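Local structure of triacylglycerol lipase (Clostridium botulinum, 5AH1) at residues A[234-237]-A[238-241]; A[302-305]-A[306-310]; A[345-349]-A[350-354]. The protein hydrolyses ester bonds, including those of synthetic polyesters, as a zinc-containing lipase of the alpha/beta-hydrolase fold. All coordinates share one frame; numbering follows the deposited sequence. Where two conformers were deposited one is given.

Contacts 1 and 2 are buried and adjoin each other, their centres about 10 Å apart. Each is a short helix, 235-239 and 304-308, and they are joined by bonds from Asp238 OD2 to Thr310 OG1, Ser237 OG to Thr305 O and Thr234 N to Leu308 O. Contact 3 is more exposed, about 19 Å from contact 1 and 25 Å from contact 2 between centres, and follows strand 345-347 as an irregular turn. Metal chemistry separates the three. Contact 1 binds potassium with backbone carbonyls, contact 2 binds zinc with a carboxylate just before a helix, and contact 3 combines one carbonyl with waters and acidic side chains from elsewhere.

Contact 1 (A[234-237]-A[238-241]); sequences TTLS and DLMP. With K (potassium ion), chain D.
The carboxylate of Asp238 is laid with one face over the Thr234-Thr235 backbone: its CG stands 3.9 Å from Thr235 CA, and both Thr235 CG2 and Thr234 O lie on that same side. Beyond its oxygens the partners change. OD2 forms a salt bridge with Arg368 and a hydrogen bond with Thr310, while Ser309 packs against OD1. The frame is a short helix, 235-239, with an N-cap at Thr234, and the carbonyls around its C-terminal part form a potassium site. Thr234 OG1 accepts from Leu236 N at 3.1 Å, the capping bond, and also meets Val386 O. One turn on, Leu239 N gives its hydrogen to Thr235 O at 2.9 Å, the donor tilted 25° from the carbonyl plane. Leu239 CG, held between its backbone N and carbonyl carbon (chi1 69°), is thereby brought to 3.2 Å from the same oxygen. Leu236 and Met240 run side by side and point the same way, with Leu236 CD1 4.0 Å from Met240 SD; helix 357-363 packs on Leu236 and helix 242-257 on Met240. Farther on, Met240 N reaches Ser237 O from above the carbonyl plane, 64° out of it, with a weak second bond to Leu236 O. Ser237 O, Asp238 O and Met240 O all turn toward the potassium ion, Met240 O at 2.7 Å. Ser237 O and Met240 O lie 3.1 Å apart, a closeness the shared cation would be expected to compensate. Ser237 OG, which also bonds to Thr305 O, is linked to this group by a single water that donates to it and, at 2.9 Å, to Met240 O.

Contact 2 (A[302-305]-A[306-310]); sequences DIAT and YDLST. With ZN (zinc ion), chain B.
Tyr306 sets its CB against Ile303 CG2 at 4.4 Å, while its backbone N makes a weak, bent bond to Ile303 O. Its CG is anti to the backbone N (chi1 174°), which carries the ring off from 302-305, and the hydroxyl bonds to Glu315. Asp307 makes the first near-linear bond of the helix: its N donates to Ile303 O at 3.3 Å, in the carbonyl plane and with an angle of 169° at the hydrogen. Its OD2 accepts from Asn128 N, next in sequence to Ser127, whose hydroxyl bonds to Asp302 OD1, so the start of helix 128-140 and the residue before it hold both carboxylates. Asp302, just ahead of the helix, places OD2 2.0 Å from the zinc ion, which Asp130, His150 and His156 also bind. A site of two aspartates and two histidines is characteristic of the zinc-containing family I.5 bacterial lipases. Leu308 N then bonds to Ala304 O at 2.8 Å, and the side chain lies beside the oxygen end of that carbonyl, with CG 3.2 Å from Ala304 O and CD1 4.4 Å from Ala304 CB. Met183 of helix 183-197 packs on both residues, and Leu308 O receives Thr234 N. Ser309 N-caps helix 310-317, its OG accepting from Gly312 N, and its own N makes a weak bond back to Thr305 O. The same OG donates to Tyr306 O at 2.7 Å, in plane and on a lone pair; because Ser309 N also reaches Tyr306 O, two hydrogens grip that oxygen.

Contact 3 (A[345-349]-A[350-354]); sequences SVAQI and GPMNP. With K (potassium ion), chain C.
The backbone of Gln348 to Met352 closes into a non-helical alpha-turn, with Met352 N donating to Gln348 O at 3.1 Å, nearly in line with the carbonyl, and the turn as a whole reverses the chain after strand 345-347. Gly350 sits within it at phi 121° and psi -74°, angles at which any beta carbon would be jammed against Ile349 O. The Pro351 ring stands to one side of the turn, its CD 3.3 Å from Ile349 O. The Gln348 side chain crosses the proline ring at about a right angle: Gln348 CB lies 3.9 Å from Pro351 CG, and the extended chain carries NE2 alongside the same carbon. NE2 bonds to Asn423 OD1, consistent with a fixed course of the chain past the ring. At the open end of the turn, where the strand runs in, Met352 CG lies 3.8 Å from Ala347 CB. With CG anti to its own backbone N (chi1 -173°), Met352 starts toward the strand and then bends; two conformers were deposited, so this describes one of them. Tyr357 and Ala360 of helix 357-363 close over Ala347 and Met352 respectively. The turn leaves the Pro351 carbonyl pointing outward, where its O binds the ion, modelled as potassium, at 2.4 Å, a distance short for that metal. Water 2, itself bound to the ion, donates to Gly350 O at 2.8 Å and so ties two successive carbonyls to the metal, one directly and one through solvent. Asp425 and Asp428 add carboxylate oxygens, and Asp425 also accepts from Asn353 N, in a seven-ligand metal site of mixed carbonyl, carboxylate and water character.

Contact 1 (A[234-237]-A[238-241])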
ATOM      1  N   THR A 234       6.425  -0.835   9.663  1.00  7.21           N
ATOM      2  CA  THR A 234       5.860  -1.897  10.451  1.00  7.26           C
ATOM      3  C   THR A 234       6.980  -2.681  11.102  1.00  7.04           C
ATOM      4  O   THR A 234       7.969  -3.036  10.464  1.00  7.11           O
ATOM      5  CB  THR A 234       4.981  -2.851   9.616  1.00  7.49           C
ATOM      6  OG1 THR A 234       4.703  -3.982  10.430  1.00  7.87           O
ATOM      7  CG2 THR A 234       5.647  -3.289   8.296  1.00  8.62           C
ATOM      8  N   THR A 235       6.799  -2.982  12.383  1.00  7.27           N
ATOM      9  CA  THR A 235       7.804  -3.762  13.095  1.00  7.78           C
ATOM     10  C   THR A 235       7.838  -5.217  12.642  1.00  7.50           C
ATOM     11  O   THR A 235       8.769  -5.931  12.975  1.00  8.26           O
ATOM     12  CB  THR A 235       7.665  -3.664  14.619  1.00  8.68           C
ATOM     13  OG1 THR A 235       6.434  -4.250  15.045  1.00  8.05           O
ATOM     14  CG2 THR A 235       7.783  -2.221  15.094  1.00  9.55           C
ATOM     15  N   LEU A 236       6.882  -5.631  11.817  1.00  7.95           N
ATOM     16  CA  LEU A 236       6.975  -6.947  11.185  1.00  8.42           C
ATOM     17  C   LEU A 236       8.226  -7.029  10.316  1.00  7.19           C
ATOM     18  O   LEU A 236       8.928  -8.051  10.302  1.00  8.78           O
ATOM     19  CB  LEU A 236       5.731  -7.276  10.364  1.00  9.48           C
ATOM     20  CG  LEU A 236       5.683  -8.696   9.789  1.00 11.05           C
ATOM     21  CD1 LEU A 236       5.755  -9.748  10.887  1.00 12.63           C
ATOM     22  CD2 LEU A 236       4.436  -8.862   8.965  1.00 10.69           C
ATOM     23  N   SER A 237       8.548  -5.953   9.602  1.00  7.63           N
ATOM     24  CA  SER A 237       9.800  -5.943   8.871  1.00  8.06           C
ATOM     25  C   SER A 237      10.986  -5.887   9.836  1.00  7.61           C
ATOM     26  O   SER A 237      11.953  -6.638   9.674  1.00  9.00           O
ATOM     27  CB  SER A 237       9.885  -4.809   7.859  1.00  8.80           C
ATOM     28  OG  SER A 237      11.174  -4.860   7.274  1.00  9.34           O
ATOM     29  N   ASP A 238      10.938  -5.006  10.830  1.00  7.43           N
ATOM     30  CA  ASP A 238      12.046  -4.874  11.768  1.00  7.97           C
ATOM     31  C   ASP A 238      12.449  -6.226  12.378  1.00  7.94           C
ATOM     32  O   ASP A 238      13.628  -6.540  12.495  1.00  9.11           O
ATOM     33  CB  ASP A 238      11.684  -3.948  12.920  1.00  9.06           C
ATOM     34  CG  ASP A 238      11.405  -2.515  12.499  1.00 10.57           C
ATOM     35  OD1 ASP A 238      11.403  -2.182  11.314  1.00 12.12           O
ATOM     36  OD2 ASP A 238      11.138  -1.702  13.403  1.00 13.94           O
ATOM     37  N   LEU A 239      11.459  -7.025  12.759  1.00  8.93           N
ATOM     38  CA  LEU A 239      11.695  -8.201  13.572  1.00 10.68           C
ATOM     39  C   LEU A 239      12.111  -9.444  12.757  1.00 11.15           C
ATOM     40  O   LEU A 239      12.639 -10.396  13.333  1.00 13.56           O
ATOM     41  CB  LEU A 239      10.496  -8.511  14.485  1.00 10.64           C
ATOM     42  CG  LEU A 239       9.183  -9.009  13.876  1.00 10.81           C
ATOM     43  CD1 LEU A 239       9.176 -10.520  13.689  1.00 10.95           C
ATOM     44  CD2 LEU A 239       8.043  -8.597  14.768  1.00 11.43           C
ATOM     45  N   MET A 240      11.874  -9.421  11.439  1.00 12.46           N
ATOM     46  CA  MET A 240      12.125 -10.567  10.542  1.00 13.93           C
ATOM     47  C   MET A 240      13.341 -10.357   9.652  1.00 12.30           C
ATOM     48  O   MET A 240      13.559  -9.259   9.167  1.00 11.99           O
ATOM     49  CB  MET A 240      10.939 -10.769   9.587  1.00 13.38           C
ATOM     50  CG  MET A 240       9.683 -11.253  10.218  1.00 16.86           C
ATOM     51  SD  MET A 240       8.526 -11.839   8.983  1.00 19.23           S
ATOM     52  CE  MET A 240       9.203 -13.449   8.593  1.00 19.20           C
ATOM     53  N   PRO A 241      14.116 -11.423   9.376  1.00 11.91           N
ATOM     54  CA  PRO A 241      15.022 -11.353   8.226  1.00 11.55           C
ATOM     55  C   PRO A 241      14.222 -11.099   6.951  1.00 10.90           C
ATOM     56  O   PRO A 241      13.120 -11.634   6.795  1.00 11.39           O
ATOM     57  CB  PRO A 241      15.669 -12.748   8.195  1.00 13.02           C
ATOM     58  CG  PRO A 241      15.432 -13.313   9.564  1.00 13.91           C
ATOM     59  CD  PRO A 241      14.115 -12.757   9.991  1.00 13.73           C
TER
HETATM   60  K     K D1457      14.676  -6.991  10.054  1.00 10.14           K
HETATM   61  O   HOH W   1      12.836  -7.550   6.969  1.00 13.49           O

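Contact 2 (A[302-305]-A[306-310])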
ATOM      1  N   ASP A 302      17.331   0.052  -1.384  1.00  6.74           N
ATOM      2  CA  ASP A 302      16.336   0.354  -2.425  1.00  7.09           C
ATOM      3  C   ASP A 302      15.410  -0.824  -2.724  1.00  6.32           C
ATOM      4  O   ASP A 302      15.346  -1.301  -3.862  1.00  8.11           O
ATOM      5  CB  ASP A 302      17.080   0.799  -3.689  1.00  7.03           C
ATOM      6  CG  ASP A 302      16.168   1.354  -4.770  1.00  6.68           C
ATOM      7  OD1 ASP A 302      15.195   2.080  -4.446  1.00  6.73           O
ATOM      8  OD2 ASP A 302      16.457   1.088  -5.960  1.00  7.82           O
ATOM      9  N   ILE A 303      14.702  -1.297  -1.702  1.00  6.53           N
ATOM     10  CA  ILE A 303      13.851  -2.485  -1.817  1.00  7.33           C
ATOM     11  C   ILE A 303      12.712  -2.374  -0.787  1.00  7.45           C
ATOM     12  O   ILE A 303      12.847  -1.652   0.192  1.00  8.11           O
ATOM     13  CB  ILE A 303      14.734  -3.762  -1.654  1.00  9.52           C
ATOM     14  CG1 ILE A 303      14.027  -5.008  -2.187  1.00 12.45           C
ATOM     15  CG2 ILE A 303      15.214  -3.897  -0.222  1.00  9.97           C
ATOM     16  CD1 ILE A 303      13.844  -5.021  -3.701  1.00 13.24           C
ATOM     17  N   ALA A 304      11.599  -3.072  -1.005  1.00  7.00           N
ATOM     18  CA  ALA A 304      10.434  -2.850  -0.153  1.00  7.48           C
ATOM     19  C   ALA A 304      10.674  -3.175   1.321  1.00  7.86           C
ATOM     20  O   ALA A 304      10.160  -2.491   2.194  1.00  8.36           O
ATOM     21  CB  ALA A 304       9.229  -3.639  -0.659  1.00  7.87           C
ATOM     22  N   THR A 305      11.420  -4.234   1.598  1.00  8.17           N
ATOM     23  CA  THR A 305      11.616  -4.683   2.968  1.00  8.82           C
ATOM     24  C   THR A 305      12.305  -3.609   3.820  1.00  8.09           C
ATOM     25  O   THR A 305      11.968  -3.440   5.001  1.00  8.59           O
ATOM     26  CB  THR A 305      12.352  -6.050   2.989  1.00 10.43           C
ATOM     27  OG1 THR A 305      13.401  -6.052   2.024  1.00  9.79           O
ATOM     28  CG2 THR A 305      11.384  -7.146   2.622  1.00 10.44           C
ATOM     29  N   TYR A 306      13.219  -2.843   3.228  1.00  8.02           N
ATOM     30  CA  TYR A 306      13.820  -1.712   3.927  1.00  7.78           C
ATOM     31  C   TYR A 306      12.806  -0.582   4.107  1.00  7.16           C
ATOM     32  O   TYR A 306      12.646  -0.026   5.198  1.00  7.58           O
ATOM     33  CB  TYR A 306      15.058  -1.191   3.200  1.00  8.13           C
ATOM     34  CG  TYR A 306      15.576   0.070   3.845  1.00  7.76           C
ATOM     35  CD1 TYR A 306      16.369   0.025   4.982  1.00  8.93           C
ATOM     36  CD2 TYR A 306      15.228   1.319   3.348  1.00  8.50           C
ATOM     37  CE1 TYR A 306      16.820   1.178   5.587  1.00 10.26           C
ATOM     38  CE2 TYR A 306      15.661   2.468   3.951  1.00  9.27           C
ATOM     39  CZ  TYR A 306      16.458   2.408   5.062  1.00 10.69           C
ATOM     40  OH  TYR A 306      16.877   3.577   5.660  1.00 12.86           O
ATOM     41  N   ASP A 307      12.110  -0.233   3.032  1.00  7.97           N
ATOM     42  CA  ASP A 307      11.170   0.886   3.058  1.00  8.01           C
ATOM     43  C   ASP A 307       9.985   0.654   4.005  1.00  7.72           C
ATOM     44  O   ASP A 307       9.358   1.615   4.469  1.00  8.68           O
ATOM     45  CB  ASP A 307      10.683   1.173   1.633  1.00  8.65           C
ATOM     46  CG  ASP A 307      11.576   2.167   0.877  1.00  9.11           C
ATOM     47  OD1 ASP A 307      12.615   2.602   1.434  1.00  7.62           O
ATOM     48  OD2 ASP A 307      11.215   2.505  -0.277  1.00 10.72           O
ATOM     49  N   LEU A 308       9.666  -0.613   4.257  1.00  7.12           N
ATOM     50  CA  LEU A 308       8.627  -1.022   5.198  1.00  7.46           C
ATOM     51  C   LEU A 308       9.054  -1.005   6.649  1.00  7.04           C
ATOM     52  O   LEU A 308       8.200  -0.984   7.533  1.00  8.01           O
ATOM     53  CB  LEU A 308       8.121  -2.422   4.857  1.00  8.86           C
ATOM     54  CG  LEU A 308       7.315  -2.518   3.557  1.00  9.57           C
ATOM     55  CD1 LEU A 308       7.132  -3.965   3.150  1.00 11.18           C
ATOM     56  CD2 LEU A 308       5.952  -1.831   3.680  1.00 10.10           C
ATOM     57  N   SER A 309      10.364  -1.069   6.892  1.00  6.99           N
ATOM     58  CA  SER A 309      10.868  -1.074   8.260  1.00  6.83           C
ATOM     59  C   SER A 309      10.657   0.297   8.889  1.00  6.88           C
ATOM     60  O   SER A 309      10.488   1.297   8.179  1.00  7.07           O
ATOM     61  CB  SER A 309      12.355  -1.432   8.296  1.00  6.76           C
ATOM     62  OG  SER A 309      13.185  -0.391   7.807  1.00  7.09           O
ATOM     63  N   THR A 310      10.684   0.379  10.214  1.00  7.22           N
ATOM     64  CA  THR A 310      10.471   1.676  10.848  1.00  6.66           C
ATOM     65  C   THR A 310      11.603   2.649  10.508  1.00  7.18           C
ATOM     66  O   THR A 310      11.343   3.827  10.266  1.00  7.65           O
ATOM     67  CB  THR A 310      10.253   1.541  12.360  1.00  8.09           C
ATOM     68  OG1 THR A 310      11.388   0.929  12.976  1.00  8.74           O
ATOM     69  CG2 THR A 310       8.985   0.706  12.639  1.00  8.67           C
TER
HETATM   70 ZN    ZN B1455      15.457   2.074  -7.343  1.00  8.88          ZN

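Contact 3 (A[345-349]-A[350-354])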
ATOM      1  N   SER A 345      -0.302  -7.434  22.754  1.00 10.19           N
ATOM      2  CA  SER A 345      -1.439  -7.530  21.837  1.00 10.58           C
ATOM      3  C   SER A 345      -1.432  -8.886  21.150  1.00 10.64           C
ATOM      4  O   SER A 345      -0.381  -9.379  20.733  1.00 11.88           O
ATOM      5  CB  SER A 345      -1.423  -6.423  20.783  1.00 11.18           C
ATOM      6  OG  SER A 345      -1.802  -5.170  21.331  1.00 12.08           O
ATOM      7  N   VAL A 346      -2.610  -9.483  21.042  1.00 10.37           N
ATOM      8  CA  VAL A 346      -2.786 -10.791  20.430  1.00 11.17           C
ATOM      9  C   VAL A 346      -3.946 -10.771  19.453  1.00 11.13           C
ATOM     10  O   VAL A 346      -4.845  -9.934  19.547  1.00 10.97           O
ATOM     11  CB  VAL A 346      -3.026 -11.881  21.486  1.00 12.71           C
ATOM     12  CG1 VAL A 346      -1.840 -11.953  22.407  1.00 13.42           C
ATOM     13  CG2 VAL A 346      -4.287 -11.606  22.275  1.00 13.70           C
ATOM     14  N   ALA A 347      -3.926 -11.682  18.490  1.00 12.35           N
ATOM     15  CA  ALA A 347      -4.996 -11.745  17.500  1.00 14.01           C
ATOM     16  C   ALA A 347      -6.367 -11.931  18.132  1.00 14.43           C
ATOM     17  O   ALA A 347      -6.524 -12.737  19.057  1.00 15.74           O
ATOM     18  CB  ALA A 347      -4.735 -12.895  16.555  1.00 14.54           C
ATOM     19  N   GLN A 348      -7.355 -11.182  17.639  1.00 13.85           N
ATOM     20  CA  GLN A 348      -8.759 -11.463  17.927  1.00 15.10           C
ATOM     21  C   GLN A 348      -9.211 -12.650  17.094  1.00 14.65           C
ATOM     22  O   GLN A 348      -9.138 -12.628  15.870  1.00 14.83           O
ATOM     23  CB  GLN A 348      -9.657 -10.281  17.557  1.00 15.92           C
ATOM     24  CG  GLN A 348      -9.444  -8.997  18.345  1.00 17.88           C
ATOM     25  CD  GLN A 348     -10.282  -7.865  17.781  1.00 19.22           C
ATOM     26  OE1 GLN A 348      -9.812  -7.065  16.985  1.00 18.76           O
ATOM     27  NE2 GLN A 348     -11.538  -7.822  18.166  1.00 21.33           N
ATOM     28  N   ILE A 349      -9.695 -13.682  17.769  0.58 15.57           N
ATOM     29  CA  ILE A 349     -10.199 -14.869  17.096  0.58 16.57           C
ATOM     30  C   ILE A 349     -11.548 -14.552  16.463  0.58 16.65           C
ATOM     31  O   ILE A 349     -12.492 -14.170  17.156  0.58 18.13           O
ATOM     32  CB  ILE A 349     -10.332 -16.042  18.085  0.58 18.07           C
ATOM     33  CG1 ILE A 349      -9.017 -16.245  18.848  0.58 19.05           C
ATOM     34  CG2 ILE A 349     -10.749 -17.319  17.357  0.58 18.70           C
ATOM     35  CD1 ILE A 349      -7.802 -16.448  17.957  0.58 19.26           C
ATOM     36  N   GLY A 350     -11.629 -14.712  15.145  1.00 15.43           N
ATOM     37  CA  GLY A 350     -12.807 -14.336  14.388  1.00 14.82           C
ATOM     38  C   GLY A 350     -12.383 -13.309  13.357  1.00 14.02           C
ATOM     39  O   GLY A 350     -12.241 -13.622  12.172  1.00 15.66           O
ATOM     40  N   PRO A 351     -12.124 -12.076  13.804  1.00 13.90           N
ATOM     41  CA  PRO A 351     -11.709 -11.024  12.872  1.00 13.57           C
ATOM     42  C   PRO A 351     -10.364 -11.267  12.184  1.00 12.55           C
ATOM     43  O   PRO A 351     -10.208 -10.911  11.025  1.00 13.26           O
ATOM     44  CB  PRO A 351     -11.641  -9.780  13.769  1.00 15.47           C
ATOM     45  CG  PRO A 351     -12.564 -10.084  14.898  1.00 17.04           C
ATOM     46  CD  PRO A 351     -12.400 -11.537  15.147  1.00 15.78           C
ATOM     47  N   MET A 352      -9.398 -11.849  12.886  0.81 11.84           N
ATOM     48  CA  MET A 352      -8.051 -12.018  12.329  0.81 11.87           C
ATOM     49  C   MET A 352      -7.901 -13.303  11.528  0.81 11.72           C
ATOM     50  O   MET A 352      -8.138 -14.390  12.040  0.81 12.72           O
ATOM     51  CB  MET A 352      -7.005 -12.012  13.451  0.81 12.25           C
ATOM     52  CG  MET A 352      -5.562 -12.016  12.965  0.81 12.23           C
ATOM     53  SD  MET A 352      -5.001 -10.433  12.324  0.81 11.10           S
ATOM     54  CE  MET A 352      -4.663  -9.566  13.846  0.81 11.32           C
ATOM     55  N   ASN A 353      -7.490 -13.173  10.273  1.00 11.71           N
ATOM     56  CA  ASN A 353      -7.154 -14.323   9.457  1.00 12.60           C
ATOM     57  C   ASN A 353      -6.125 -15.168  10.216  1.00 12.01           C
ATOM     58  O   ASN A 353      -5.128 -14.632  10.678  1.00 12.09           O
ATOM     59  CB  ASN A 353      -6.538 -13.825   8.153  1.00 13.24           C
ATOM     60  CG  ASN A 353      -6.384 -14.914   7.104  1.00 14.97           C
ATOM     61  OD1 ASN A 353      -6.102 -16.069   7.420  1.00 15.82           O
ATOM     62  ND2 ASN A 353      -6.532 -14.535   5.838  1.00 15.52           N
ATOM     63  N   PRO A 354      -6.366 -16.483  10.371  1.00 11.74           N
ATOM     64  CA  PRO A 354      -5.389 -17.330  11.080  1.00 12.05           C
ATOM     65  C   PRO A 354      -3.959 -17.249  10.524  1.00 12.49           C
ATOM     66  O   PRO A 354      -3.005 -17.438  11.278  1.00 12.35           O
ATOM     67  CB  PRO A 354      -5.984 -18.732  10.934  1.00 13.56           C
ATOM     68  CG  PRO A 354      -7.465 -18.469  10.850  1.00 14.91           C
ATOM     69  CD  PRO A 354      -7.590 -17.236  10.032  1.00 13.68           C
TER
HETATM   70  K     K C1456     -10.308 -11.526   8.684  1.00 12.62           K
HETATM   71  O   HOH W   2     -10.803 -13.629   9.810  1.00 16.39           O
HETATM   72  O   HOH W   3      -9.642 -13.214   7.060  1.00 16.11           O
HETATM   73  O   HOH W   4     -12.646 -11.768   7.677  1.00 21.68           O